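Local coordinates for protein phosphoribosyl-glycinamide (GAR) synthetase (Cryptococcus neoformans var. grubii serotype A, PDB 7LVO) that catalyses, as the N-terminal half of a bifunctional GAR/AIR synthetase, the ATP-dependent joining of glycine to 5-phosphoribosylamine in the second step of de novo purine biosynthesis, at residues L52-A57 against E408-G413; G72-M77 against V81-L86; E151-H156 against P327-Y332; A162-T167 against V175-S180; G238-V243 against D260-G265. One frame throughout, in Å; residues are numbered along the deposited sequence.

Contact 1. Residues L52-A57 against E408-G413; sequences LAFKLA and EVFHAG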
# COMPACT_ATOMS: atom_id res chain seq x y z
N LEU A 52 -6.59 6.34 -7.25
CA LEU A 52 -5.92 6.09 -8.53
C LEU A 52 -6.87 6.35 -9.70
O LEU A 52 -6.50 7.02 -10.68
CB LEU A 52 -5.38 4.66 -8.58
CG LEU A 52 -4.20 4.36 -7.68
CD1 LEU A 52 -3.93 2.86 -7.61
CD2 LEU A 52 -2.95 5.10 -8.15
N ALA A 53 -8.09 5.82 -9.63
CA ALA A 53 -9.08 6.12 -10.65
C ALA A 53 -9.29 7.62 -10.79
O ALA A 53 -9.48 8.12 -11.90
CB ALA A 53 -10.41 5.43 -10.32
N PHE A 54 -9.25 8.34 -9.67
CA PHE A 54 -9.41 9.78 -9.69
C PHE A 54 -8.38 10.43 -10.61
O PHE A 54 -8.73 11.26 -11.46
CB PHE A 54 -9.30 10.33 -8.26
CG PHE A 54 -9.18 11.82 -8.17
CD1 PHE A 54 -10.28 12.64 -8.38
CD2 PHE A 54 -7.96 12.41 -7.86
CE1 PHE A 54 -10.17 14.02 -8.29
CE2 PHE A 54 -7.85 13.79 -7.77
CZ PHE A 54 -8.95 14.59 -7.98
N LYS A 55 -7.11 10.06 -10.46
CA LYS A 55 -6.06 10.67 -11.28
C LYS A 55 -6.08 10.14 -12.71
O LYS A 55 -6.01 10.91 -13.67
CB LYS A 55 -4.70 10.42 -10.63
CG LYS A 55 -4.50 11.10 -9.29
CD LYS A 55 -4.62 12.63 -9.40
CE LYS A 55 -3.60 13.21 -10.38
NZ LYS A 55 -3.61 14.70 -10.38
N LEU A 56 -6.20 8.81 -12.87
CA LEU A 56 -6.19 8.24 -14.21
C LEU A 56 -7.30 8.84 -15.08
O LEU A 56 -7.10 9.07 -16.28
CB LEU A 56 -6.33 6.72 -14.13
CG LEU A 56 -5.19 5.98 -13.45
CD1 LEU A 56 -5.53 4.50 -13.32
CD2 LEU A 56 -3.87 6.17 -14.18
N ALA A 57 -8.46 9.10 -14.48
CA ALA A 57 -9.59 9.63 -15.25
C ALA A 57 -9.32 11.04 -15.78
O ALA A 57 -10.03 11.49 -16.68
CB ALA A 57 -10.85 9.64 -14.39
N GLU A 408 -11.08 16.22 -1.18
CA GLU A 408 -11.41 15.07 -2.00
C GLU A 408 -11.73 13.90 -1.08
O GLU A 408 -10.95 13.59 -0.17
CB GLU A 408 -10.25 14.69 -2.94
CG GLU A 408 -9.96 15.75 -4.01
CD GLU A 408 -11.13 15.96 -4.95
OE1 GLU A 408 -11.99 15.06 -5.04
OE2 GLU A 408 -11.19 17.02 -5.60
N VAL A 409 -12.87 13.26 -1.32
CA VAL A 409 -13.33 12.13 -0.52
C VAL A 409 -13.13 10.87 -1.35
O VAL A 409 -13.78 10.69 -2.39
CB VAL A 409 -14.80 12.29 -0.10
CG1 VAL A 409 -15.24 11.09 0.74
CG2 VAL A 409 -15.00 13.59 0.65
N PHE A 410 -12.26 9.99 -0.89
CA PHE A 410 -12.00 8.71 -1.54
C PHE A 410 -12.63 7.61 -0.69
O PHE A 410 -12.32 7.48 0.50
CB PHE A 410 -10.50 8.47 -1.72
CG PHE A 410 -9.82 9.53 -2.55
CD1 PHE A 410 -10.23 9.76 -3.86
CD2 PHE A 410 -8.78 10.29 -2.04
CE1 PHE A 410 -9.61 10.72 -4.64
CE2 PHE A 410 -8.16 11.25 -2.80
CZ PHE A 410 -8.57 11.47 -4.11
N HIS A 411 -13.50 6.81 -1.31
CA HIS A 411 -14.22 5.77 -0.60
C HIS A 411 -13.38 4.49 -0.51
O HIS A 411 -12.67 4.12 -1.45
CB HIS A 411 -15.55 5.46 -1.30
CG HIS A 411 -16.51 6.60 -1.34
ND1 HIS A 411 -17.87 6.42 -1.36
CD2 HIS A 411 -16.30 7.94 -1.38
CE1 HIS A 411 -18.47 7.61 -1.40
NE2 HIS A 411 -17.54 8.54 -1.41
N ALA A 412 -13.49 3.81 0.62
CA ALA A 412 -12.89 2.49 0.79
C ALA A 412 -14.03 1.47 0.97
O ALA A 412 -14.56 0.98 -0.01
CB ALA A 412 -11.91 2.48 1.96
N GLY A 413 -14.44 1.24 2.22
CA GLY A 413 -15.53 0.30 2.45
C GLY A 413 -16.91 0.90 2.32
O GLY A 413 -17.59 1.14 3.33
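Helix 47-56 and strand 407-411 come nearest where Phe54 faces Phe410, their CA atoms 8.6 Å apart, a spacing that two side chains must fill. Both residues point their CB atoms across the gap, and their rings make an offset edge-to-face pair in which the edge of Phe410 is turned toward the face of Phe54. The centroids are 5.5 Å apart and the planes stand at 65°. The leading atom is Phe410 CE1, which lies 3.7 Å from Phe54 CB and equally near Phe54 CG, so it presses at the root of the Phe54 ring. With Phe54 CG swung opposite the backbone N (chi1 169°), the far end of that ring extends toward Glu408. The glutamate chain is bent at chi2, bringing Glu408 OE1 to 3.9 Å from Phe54 CE1; carboxylate and ring planes are 35° apart. Beyond the pair, His50 of the same helix meets Phe410 edge-to-face and takes a hydrogen bond from His411 N through its ND1. The contact thus ties the N domain to the C domain. Phenylalanine suits both places because a flat, apolar ring reaches far and interlocks without needing polar partners. Across these segments the join rests on packing, with no hydrogen bond or salt bridge; the carboxylate adds van der Waals contact and keeps its charge at the partly exposed margin.

Contact 2. Residues G72-M77 against V81-L86; sequences GGTALM and VSNLAL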
# COMPACT_ATOMS: atom_id res chain seq x y z
N GLY A 72 -18.46 2.15 -3.65
CA GLY A 72 -19.48 3.16 -3.85
C GLY A 72 -18.94 4.47 -4.37
O GLY A 72 -19.65 5.21 -5.06
N GLY A 73 -17.68 4.78 -4.05
CA GLY A 73 -17.08 6.00 -4.57
C GLY A 73 -16.84 5.94 -6.06
O GLY A 73 -17.26 6.82 -6.82
N THR A 74 -16.16 4.88 -6.52
CA THR A 74 -15.96 4.71 -7.96
C THR A 74 -17.29 4.53 -8.68
O THR A 74 -17.41 4.93 -9.84
CB THR A 74 -15.05 3.50 -8.22
OG1 THR A 74 -15.66 2.32 -7.70
CG2 THR A 74 -13.70 3.70 -7.55
N ALA A 75 -18.29 3.96 -8.02
CA ALA A 75 -19.59 3.78 -8.65
C ALA A 75 -20.27 5.11 -8.95
O ALA A 75 -21.07 5.20 -9.89
CB ALA A 75 -20.49 2.92 -7.76
N LEU A 76 -19.94 6.16 -8.20
CA LEU A 76 -20.57 7.46 -8.39
C LEU A 76 -19.78 8.39 -9.31
O LEU A 76 -20.33 9.41 -9.75
CB LEU A 76 -20.76 8.15 -7.03
CG LEU A 76 -21.77 7.48 -6.10
CD1 LEU A 76 -21.74 8.11 -4.72
CD2 LEU A 76 -23.17 7.58 -6.70
N MET A 77 -18.52 8.07 -9.62
CA MET A 77 -17.73 8.95 -10.46
C MET A 77 -18.36 9.12 -11.84
O MET A 77 -18.38 10.23 -12.40
CB MET A 77 -16.30 8.41 -10.60
CG MET A 77 -15.52 8.40 -9.31
SD MET A 77 -13.82 7.84 -9.54
CE MET A 77 -13.15 9.18 -10.54
N VAL A 81 -15.17 6.12 -15.61
CA VAL A 81 -15.04 5.11 -14.56
C VAL A 81 -16.32 4.29 -14.46
O VAL A 81 -17.43 4.82 -14.53
CB VAL A 81 -14.72 5.78 -13.21
CG1 VAL A 81 -14.67 4.74 -12.11
CG2 VAL A 81 -13.40 6.54 -13.29
N SER A 82 -16.15 2.98 -14.28
CA SER A 82 -17.28 2.09 -14.08
C SER A 82 -16.83 0.92 -13.22
O SER A 82 -15.67 0.51 -13.27
CB SER A 82 -17.84 1.57 -15.41
OG SER A 82 -16.91 0.73 -16.05
N ASN A 83 -17.75 0.38 -12.44
CA ASN A 83 -17.48 -0.78 -11.60
C ASN A 83 -17.84 -2.06 -12.35
O ASN A 83 -18.79 -2.11 -13.13
CB ASN A 83 -18.27 -0.70 -10.30
CG ASN A 83 -17.61 0.21 -9.27
OD1 ASN A 83 -16.66 0.93 -9.58
ND2 ASN A 83 -18.11 0.17 -8.04
N LEU A 84 -17.05 -3.11 -12.10
CA LEU A 84 -17.25 -4.42 -12.71
C LEU A 84 -17.43 -5.44 -11.60
O LEU A 84 -16.46 -5.85 -10.95
CB LEU A 84 -16.07 -4.78 -13.61
CG LEU A 84 -16.10 -6.16 -14.26
CD1 LEU A 84 -17.28 -6.28 -15.21
CD2 LEU A 84 -14.78 -6.44 -14.98
N ALA A 85 -18.68 -5.85 -11.36
CA ALA A 85 -19.00 -6.82 -10.32
C ALA A 85 -18.78 -8.22 -10.88
O ALA A 85 -19.71 -8.92 -11.30
CB ALA A 85 -20.43 -6.63 -9.81
N LEU A 86 -17.52 -8.63 -10.90
CA LEU A 86 -17.11 -9.92 -11.45
C LEU A 86 -16.01 -10.51 -10.59
O LEU A 86 -15.13 -9.78 -10.12
CB LEU A 86 -16.62 -9.77 -12.89
CG LEU A 86 -16.29 -11.07 -13.62
CD1 LEU A 86 -17.57 -11.83 -13.95
CD2 LEU A 86 -15.49 -10.79 -14.89
O HOH W 1 -18.89 5.44 -12.14
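Val81 lays its two methyl groups against the helical turn of residues 72-77, one on Thr74 and the other on Met77. Its CG2 touches Met77 CE at 3.8 Å, and Met77 SD lies close to both valine methyls. The thioether reaches them by a bend at its last torsion (chi3 67°), which curls the terminal methyl over the valine. Val81 CG1 instead sits 3.6 Å from Thr74 O. A branched, compact residue fits here because it fills both directions at once from a short strand. This is the last step of a beta-alpha-beta unit, strand 62-67, helix 72-77 and strand 81-83, in which the returning strand takes the outermost place of the parallel sheet of the N domain. Helix and strand axes approach to 6.5 Å and run at 132° to each other. Farther along, Thr74 OG1 donates a short hydrogen bond of 2.5 Å to Asn83 OD1, in the carbonyl plane and on a lone pair, with a C=O...donor angle of 116°. The same amide presents its ND2 to Ala75 CB at 3.6 Å, and the small alanine lets the amide come so near. Asn83 ND2 donates to Asn71 O, just ahead of the helix, which holds the amide; that carbonyl also competes for the single proton of Thr74 OG1. Nearby, a water bridges the backbones, hydrogen-bonded to Thr74 O and Val81 O.

Contact 3. Residues E151-H156 against P327-Y332; sequences EFMARH and PRVLEY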
# COMPACT_ATOMS: atom_id res chain seq x y z
N GLU A 151 16.33 -12.23 3.70
CA GLU A 151 17.53 -12.79 3.08
C GLU A 151 18.01 -11.88 1.95
O GLU A 151 19.22 -11.64 1.83
CB GLU A 151 17.24 -14.20 2.56
CG GLU A 151 18.46 -14.90 1.96
CD GLU A 151 18.10 -16.14 1.16
OE1 GLU A 151 16.92 -16.55 1.18
OE2 GLU A 151 19.01 -16.71 0.51
N PHE A 152 17.09 -11.39 1.12
CA PHE A 152 17.46 -10.48 0.05
C PHE A 152 18.17 -9.25 0.60
O PHE A 152 19.17 -8.80 0.02
CB PHE A 152 16.20 -10.08 -0.73
CG PHE A 152 16.44 -9.01 -1.77
CD1 PHE A 152 16.34 -7.67 -1.44
CD2 PHE A 152 16.77 -9.35 -3.07
CE1 PHE A 152 16.57 -6.69 -2.39
CE2 PHE A 152 17.00 -8.37 -4.02
CZ PHE A 152 16.90 -7.04 -3.68
N MET A 153 17.68 -8.69 1.70
CA MET A 153 18.30 -7.50 2.26
C MET A 153 19.73 -7.79 2.73
O MET A 153 20.65 -7.02 2.46
CB MET A 153 17.45 -6.96 3.41
CG MET A 153 16.07 -6.50 3.01
SD MET A 153 15.03 -6.10 4.45
CE MET A 153 13.40 -6.10 3.71
N ALA A 154 19.91 -8.91 3.44
CA ALA A 154 21.24 -9.24 3.94
C ALA A 154 22.21 -9.53 2.79
O ALA A 154 23.37 -9.11 2.83
CB ALA A 154 21.15 -10.43 4.89
N ARG A 155 21.75 -10.25 1.77
CA ARG A 155 22.62 -10.59 0.65
C ARG A 155 23.10 -9.34 -0.09
O ARG A 155 24.18 -9.36 -0.70
CB ARG A 155 21.91 -11.54 -0.32
CG ARG A 155 22.68 -11.80 -1.59
CD ARG A 155 22.07 -12.94 -2.41
NE ARG A 155 20.73 -12.63 -2.88
CZ ARG A 155 19.61 -13.01 -2.28
NH1 ARG A 155 19.63 -13.73 -1.17
NH2 ARG A 155 18.44 -12.66 -2.81
N HIS A 156 22.32 -8.27 -0.07
CA HIS A 156 22.67 -7.04 -0.77
C HIS A 156 23.06 -5.91 0.18
O HIS A 156 23.12 -4.76 -0.24
CB HIS A 156 21.51 -6.60 -1.66
CG HIS A 156 21.19 -7.57 -2.76
ND1 HIS A 156 22.01 -7.75 -3.85
CD2 HIS A 156 20.14 -8.40 -2.93
CE1 HIS A 156 21.48 -8.65 -4.65
NE2 HIS A 156 20.35 -9.07 -4.12
N PRO A 327 18.16 4.95 8.85
CA PRO A 327 16.98 4.25 8.34
C PRO A 327 17.17 2.74 8.37
O PRO A 327 18.28 2.23 8.21
CB PRO A 327 16.84 4.77 6.91
CG PRO A 327 17.65 6.03 6.85
CD PRO A 327 18.77 5.84 7.84
N ARG A 328 16.07 2.03 8.58
CA ARG A 328 16.05 0.57 8.57
C ARG A 328 14.79 0.12 7.85
O ARG A 328 13.71 0.67 8.07
CB ARG A 328 16.07 -0.01 9.99
CG ARG A 328 17.32 0.35 10.78
CD ARG A 328 18.56 -0.31 10.22
NE ARG A 328 19.75 0.01 10.99
CZ ARG A 328 20.51 1.08 10.79
NH1 ARG A 328 20.23 1.96 9.84
NH2 ARG A 328 21.57 1.28 11.56
N VAL A 329 14.93 -0.89 6.99
CA VAL A 329 13.80 -1.41 6.23
C VAL A 329 13.01 -2.38 7.10
O VAL A 329 13.52 -3.43 7.50
CB VAL A 329 14.28 -2.10 4.94
CG1 VAL A 329 13.09 -2.70 4.21
CG2 VAL A 329 15.03 -1.11 4.06
N LEU A 330 11.76 -2.02 7.40
CA LEU A 330 10.89 -2.92 8.14
C LEU A 330 10.28 -3.97 7.23
O LEU A 330 10.21 -5.15 7.59
CB LEU A 330 9.78 -2.14 8.84
CG LEU A 330 10.20 -1.16 9.94
CD1 LEU A 330 8.96 -0.50 10.53
CD2 LEU A 330 11.00 -1.85 11.02
N GLU A 331 9.84 -3.57 6.04
CA GLU A 331 9.19 -4.50 5.12
C GLU A 331 9.06 -3.85 3.75
O GLU A 331 9.00 -2.62 3.63
CB GLU A 331 7.80 -4.91 5.63
CG GLU A 331 6.84 -3.74 5.79
CD GLU A 331 5.52 -4.15 6.41
OE1 GLU A 331 5.45 -5.24 7.01
OE2 GLU A 331 4.54 -3.38 6.28
N TYR A 332 9.03 -4.69 2.72
CA TYR A 332 8.74 -4.26 1.36
C TYR A 332 7.26 -4.53 1.07
O TYR A 332 6.74 -5.60 1.38
CB TYR A 332 9.60 -5.00 0.34
CG TYR A 332 11.06 -4.61 0.31
CD1 TYR A 332 11.44 -3.32 -0.04
CD2 TYR A 332 12.05 -5.53 0.59
CE1 TYR A 332 12.78 -2.97 -0.08
CE2 TYR A 332 13.39 -5.18 0.56
CZ TYR A 332 13.74 -3.90 0.22
OH TYR A 332 15.07 -3.56 0.18
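Tyr332 OH comes to the edge of the Phe152 ring, near its plane and 4.3 Å from Phe152 CE1, while its polar need is met by a hydrogen bond with Thr301 OG1 of helix 287-307. A tyrosine serves well here: its ring packs among apolar groups and its hydroxyl still reaches a polar partner at the far end. The main filler between helix 146-155 and strand 326-333 is Met153. Extended beyond CG (chi2 172°, chi3 -163°), this chain runs past the tyrosine in the opposite direction and delivers its methyl deep into the interface. Met153 CE packs tightly, 3.3 Å from Tyr332 CE2 and 3.5 Å from Val329 CG1. The sulfur makes an oblique Met-aromatic contact, with Met153 SD 5.3 Å from the centroid of the Tyr332 ring and 49° off its normal. Val329 CG1 in turn lies above one face of the tyrosine ring, toward its rim. On the helix side, His156 CD2 lies over one face of Phe152, toward its rim. Leu330 and Glu331 both oppose Gly319 in a classic beta bulge, and both turn away from the helix. The bulge explains why Val329 and Tyr332, three residues apart, can point the same way. Helix 146-155 thus covers one side of an outermost strand of the ATP-grasp domain, and the strand's other side carries Glu331, a predicted magnesium ligand of the active site.

Contact 4. Residues A162-T167 against V175-S180; sequences AFRSFT and VAYIKS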
# COMPACT_ATOMS: atom_id res chain seq x y z
N ALA A 162 18.41 -7.23 12.56
CA ALA A 162 18.94 -8.58 12.69
C ALA A 162 17.79 -9.58 12.76
O ALA A 162 16.72 -9.28 13.29
CB ALA A 162 19.81 -8.70 13.94
N PHE A 163 18.02 -10.77 12.21
CA PHE A 163 16.93 -11.72 12.05
C PHE A 163 17.48 -13.13 11.84
O PHE A 163 18.67 -13.32 11.58
CB PHE A 163 16.04 -11.35 10.86
CG PHE A 163 16.65 -11.69 9.53
CD1 PHE A 163 17.54 -10.83 8.92
CD2 PHE A 163 16.35 -12.88 8.89
CE1 PHE A 163 18.11 -11.14 7.69
CE2 PHE A 163 16.91 -13.20 7.67
CZ PHE A 163 17.79 -12.33 7.07
N ARG A 164 16.59 -14.10 11.96
CA ARG A 164 16.84 -15.47 11.52
C ARG A 164 15.49 -16.08 11.14
O ARG A 164 14.50 -15.91 11.86
CB ARG A 164 17.52 -16.31 12.60
CG ARG A 164 19.00 -16.01 12.81
CD ARG A 164 19.83 -16.21 11.54
NE ARG A 164 19.68 -17.54 10.97
CZ ARG A 164 19.11 -17.80 9.80
NH1 ARG A 164 18.66 -16.83 9.01
NH2 ARG A 164 19.00 -19.07 9.40
N SER A 165 15.47 -16.78 10.02
CA SER A 165 14.25 -17.39 9.51
C SER A 165 14.18 -18.86 9.90
O SER A 165 15.21 -19.52 10.07
CB SER A 165 14.17 -17.25 7.99
OG SER A 165 14.01 -15.90 7.61
N PHE A 166 12.96 -19.36 10.05
CA PHE A 166 12.72 -20.73 10.46
C PHE A 166 11.53 -21.29 9.70
O PHE A 166 10.63 -20.54 9.30
CB PHE A 166 12.45 -20.83 11.97
CG PHE A 166 13.54 -20.27 12.83
CD1 PHE A 166 13.55 -18.92 13.16
CD2 PHE A 166 14.55 -21.08 13.31
CE1 PHE A 166 14.56 -18.40 13.95
CE2 PHE A 166 15.56 -20.56 14.10
CZ PHE A 166 15.56 -19.22 14.42
N THR A 167 11.53 -22.60 9.50
CA THR A 167 10.40 -23.31 8.92
C THR A 167 9.52 -23.87 10.04
O THR A 167 9.92 -23.92 11.21
CB THR A 167 10.87 -24.43 8.00
OG1 THR A 167 11.62 -25.39 8.75
CG2 THR A 167 11.73 -23.87 6.87
N VAL A 175 12.72 -21.83 19.32
CA VAL A 175 12.70 -21.64 20.77
C VAL A 175 14.11 -21.42 21.30
O VAL A 175 14.36 -20.51 22.09
CB VAL A 175 12.02 -22.83 21.46
CG1 VAL A 175 12.17 -22.74 22.97
CG2 VAL A 175 10.54 -22.90 21.08
N ALA A 176 15.05 -22.26 20.87
CA ALA A 176 16.43 -22.11 21.30
C ALA A 176 17.00 -20.75 20.90
O ALA A 176 17.81 -20.18 21.63
CB ALA A 176 17.30 -23.23 20.73
N TYR A 177 16.59 -20.23 19.74
CA TYR A 177 17.10 -18.94 19.29
C TYR A 177 16.68 -17.83 20.23
O TYR A 177 17.47 -16.94 20.55
CB TYR A 177 16.61 -18.67 17.86
CG TYR A 177 17.10 -17.36 17.28
CD1 TYR A 177 18.44 -17.17 16.98
CD2 TYR A 177 16.21 -16.33 17.02
CE1 TYR A 177 18.88 -15.98 16.45
CE2 TYR A 177 16.65 -15.13 16.48
CZ TYR A 177 17.99 -14.96 16.19
OH TYR A 177 18.43 -13.77 15.66
N ILE A 178 15.42 -17.85 20.69
CA ILE A 178 14.97 -16.85 21.65
C ILE A 178 15.63 -17.08 23.00
O ILE A 178 15.98 -16.12 23.71
CB ILE A 178 13.43 -16.88 21.77
CG1 ILE A 178 12.80 -16.54 20.41
CG2 ILE A 178 12.95 -15.92 22.84
CD1 ILE A 178 11.29 -16.67 20.38
N LYS A 179 15.83 -18.34 23.38
CA LYS A 179 16.44 -18.66 24.67
C LYS A 179 17.86 -18.12 24.78
O LYS A 179 18.35 -17.93 25.90
CB LYS A 179 16.44 -20.18 24.88
CG LYS A 179 16.99 -20.64 26.21
CD LYS A 179 16.96 -22.16 26.31
CE LYS A 179 17.66 -22.67 27.56
NZ LYS A 179 17.64 -24.15 27.65
N SER A 180 18.53 -17.87 23.66
CA SER A 180 19.90 -17.39 23.66
C SER A 180 20.01 -15.87 23.69
O SER A 180 21.13 -15.34 23.68
CB SER A 180 20.65 -17.92 22.43
OG SER A 180 20.06 -17.46 21.23
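Tyr177 reaches from helix 171-179 to strand 163-167, where two side chains meet its ring from one side, Arg164 toward the hydroxyl end and Phe166 toward CB and CG. Its trans first torsion (chi1 -179°) sends the ring straight out from the helix to the strand. Arg164 lies across it at about a right angle: Arg164 CB stands 4.1 Å from the ring centroid and 21° off the normal, a CH-pi contact over one face. Arg164 CG follows at 3.6 Å from Tyr177 CE1. The arginine chain then bends at chi2 and chi3, and its guanidinium leads away, its plane steeply inclined to that of the ring, so the aliphatic stem does the packing while the charge stays near the surface. Phe166 also crosses the tyrosine at about a right angle. Its CZ sits 3.6 Å from Tyr177 CB, the ring centroids are 5.6 Å apart and the planes meet obliquely at 53°. An apolar ring suits this buried spot, whereas tyrosine suits a partly exposed one. Where the helix runs out, Ser180 OG donates a hydrogen bond of 2.7 Å to Tyr177 O, coming from above the carbonyl plane. Helix and strand run nearly antiparallel. Here a helix packs on an outermost strand of the antiparallel sheet in the ATP-grasp domain, with Tyr177 beside Phe183, which falls in the predicted ATP-binding range.

Contact 5. Residues G238-V243 against D260-G265; sequences GPEISV and DHKRIG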
# COMPACT_ATOMS: atom_id res chain seq x y z
N GLY A 238 11.74 3.76 16.99
CA GLY A 238 11.87 4.95 16.18
C GLY A 238 10.64 5.20 15.34
O GLY A 238 9.79 4.31 15.17
N PRO A 239 10.51 6.41 14.80
CA PRO A 239 9.36 6.71 13.94
C PRO A 239 9.48 6.01 12.59
O PRO A 239 10.58 5.71 12.11
CB PRO A 239 9.41 8.23 13.79
CG PRO A 239 10.86 8.55 13.92
CD PRO A 239 11.42 7.56 14.92
N GLU A 240 8.33 5.76 11.97
CA GLU A 240 8.26 5.09 10.69
C GLU A 240 7.89 6.08 9.59
O GLU A 240 7.18 7.06 9.83
CB GLU A 240 7.24 3.95 10.72
CG GLU A 240 7.55 2.87 11.75
CD GLU A 240 6.56 1.72 11.71
OE1 GLU A 240 5.95 1.49 10.64
OE2 GLU A 240 6.39 1.04 12.74
N ILE A 241 8.40 5.82 8.39
CA ILE A 241 8.06 6.61 7.22
C ILE A 241 7.81 5.66 6.05
O ILE A 241 8.34 4.54 6.01
CB ILE A 241 9.15 7.63 6.85
CG1 ILE A 241 10.46 6.93 6.50
CG2 ILE A 241 9.36 8.62 7.99
CD1 ILE A 241 11.53 7.86 5.96
N SER A 242 6.98 6.10 5.11
CA SER A 242 6.69 5.35 3.90
C SER A 242 7.33 6.06 2.71
O SER A 242 7.15 7.27 2.54
CB SER A 242 5.18 5.21 3.69
OG SER A 242 4.57 4.50 4.75
N VAL A 243 8.08 5.31 1.90
CA VAL A 243 8.71 5.83 0.70
C VAL A 243 8.17 5.03 -0.49
O VAL A 243 8.54 3.86 -0.67
CB VAL A 243 10.24 5.75 0.77
CG1 VAL A 243 10.85 6.30 -0.51
CG2 VAL A 243 10.76 6.50 1.99
N ASP A 260 2.32 7.25 8.09
CA ASP A 260 1.00 6.68 8.30
C ASP A 260 0.75 6.47 9.79
O ASP A 260 1.69 6.33 10.58
CB ASP A 260 0.85 5.36 7.54
CG ASP A 260 -0.51 4.71 7.75
OD1 ASP A 260 -1.53 5.42 7.66
OD2 ASP A 260 -0.55 3.49 7.99
N HIS A 261 -0.53 6.47 10.16
CA HIS A 261 -0.96 6.24 11.54
C HIS A 261 -1.59 4.84 11.61
O HIS A 261 -2.76 4.67 11.27
CB HIS A 261 -1.94 7.31 12.00
CG HIS A 261 -1.34 8.66 12.14
ND1 HIS A 261 -0.88 9.15 13.34
CD2 HIS A 261 -1.13 9.64 11.22
CE1 HIS A 261 -0.40 10.37 13.16
NE2 HIS A 261 -0.54 10.69 11.89
N LYS A 262 -0.80 3.86 12.06
CA LYS A 262 -1.27 2.48 12.06
C LYS A 262 -2.29 2.24 13.17
O LYS A 262 -3.23 1.46 12.99
CB LYS A 262 -0.08 1.53 12.22
CG LYS A 262 0.88 1.52 11.04
CD LYS A 262 2.06 0.59 11.31
CE LYS A 262 2.97 0.48 10.09
NZ LYS A 262 4.13 -0.43 10.33
N ARG A 263 -2.12 2.89 14.31
CA ARG A 263 -2.94 2.59 15.48
C ARG A 263 -4.27 3.34 15.44
O ARG A 263 -4.39 4.42 14.86
CB ARG A 263 -2.18 2.94 16.76
CG ARG A 263 -1.01 2.01 17.04
CD ARG A 263 -0.09 2.57 18.12
NE ARG A 263 0.98 1.64 18.46
CZ ARG A 263 0.90 0.73 19.42
NH1 ARG A 263 -0.19 0.58 20.15
NH2 ARG A 263 1.95 -0.07 19.65
N ILE A 264 -5.28 2.74 16.08
CA ILE A 264 -6.63 3.29 16.01
C ILE A 264 -6.82 4.43 17.00
O ILE A 264 -7.53 5.40 16.72
CB ILE A 264 -7.66 2.16 16.25
CG1 ILE A 264 -9.08 2.65 15.99
CG2 ILE A 264 -7.55 1.63 17.68
CD1 ILE A 264 -9.37 2.96 14.54
N GLY A 265 -6.18 4.34 18.17
CA GLY A 265 -6.41 5.34 19.21
C GLY A 265 -5.53 6.57 19.02
O GLY A 265 -4.38 6.49 18.60
O HOH W 2 4.73 5.46 7.83
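Glu240 and Lys262 meet in a salt bridge, the one direct contact between strand 240-248 and the irregular strand 259-263. Lys262 NZ donates a hydrogen bond of 2.7 Å to Glu240 OE1, which accepts on its syn lone pair, the side of its sister oxygen. Glu240 OE2 stays 3.6 Å from the same nitrogen, so the grip is one-sided rather than bidentate. Both chains are fully stretched beyond CG and cross at about a right angle; their length lets the two charged ends meet. Lys262 CE follows the ammonium to within 3.2 Å of Glu240 OE1. The lysine's side chain also lies about 5 Å, at nearest atoms, from that of Glu331, a predicted magnesium ligand, so its positive charge probably contributes to the electrostatics of that site.

A second link runs through a water. Asp260 N donates to it at 3.0 Å, and Ser242 OG is hydrogen-bonded to it at 3.2 Å. Serine fits because its small hydroxyl serves two partners, the other being Glu340 OE2. Backbone carbonyls are occupied as well: Glu240 O accepts from Gln259 NE2, Lys262 O is hydrogen-bonded to Thr273 OG1, and Arg263 O accepts from Arg460 NH1. Residues 238-242 fall in the predicted ATP-binding range. Strand 240-248 lies between 252-254 and 315-323 in one antiparallel sheet, while strand 259-263 is outermost in another, so the salt bridge and water connect two sheets.

Contact 1 spans the longest stretch of chain and encloses the other four, joining the N domain to the C domain. Contact 2 comes first within it and touches it: Met77 CE packs on Phe54, and the centres are 10 Å apart. Contacts 3, 4 and 5 belong to the ATP-grasp domain; contacts 4 and 5 lie in that order within the span of contact 3. Contacts 3 and 4, with centres 17 Å apart, meet where Phe163 packs on helix 146-155. Leu330 touches Glu240, linking contacts 3 and 5 through one antiparallel sheet. Contacts 1 and 5 each reach one of the outermost strands, 407-411 and 259-263, of the same five-stranded sheet.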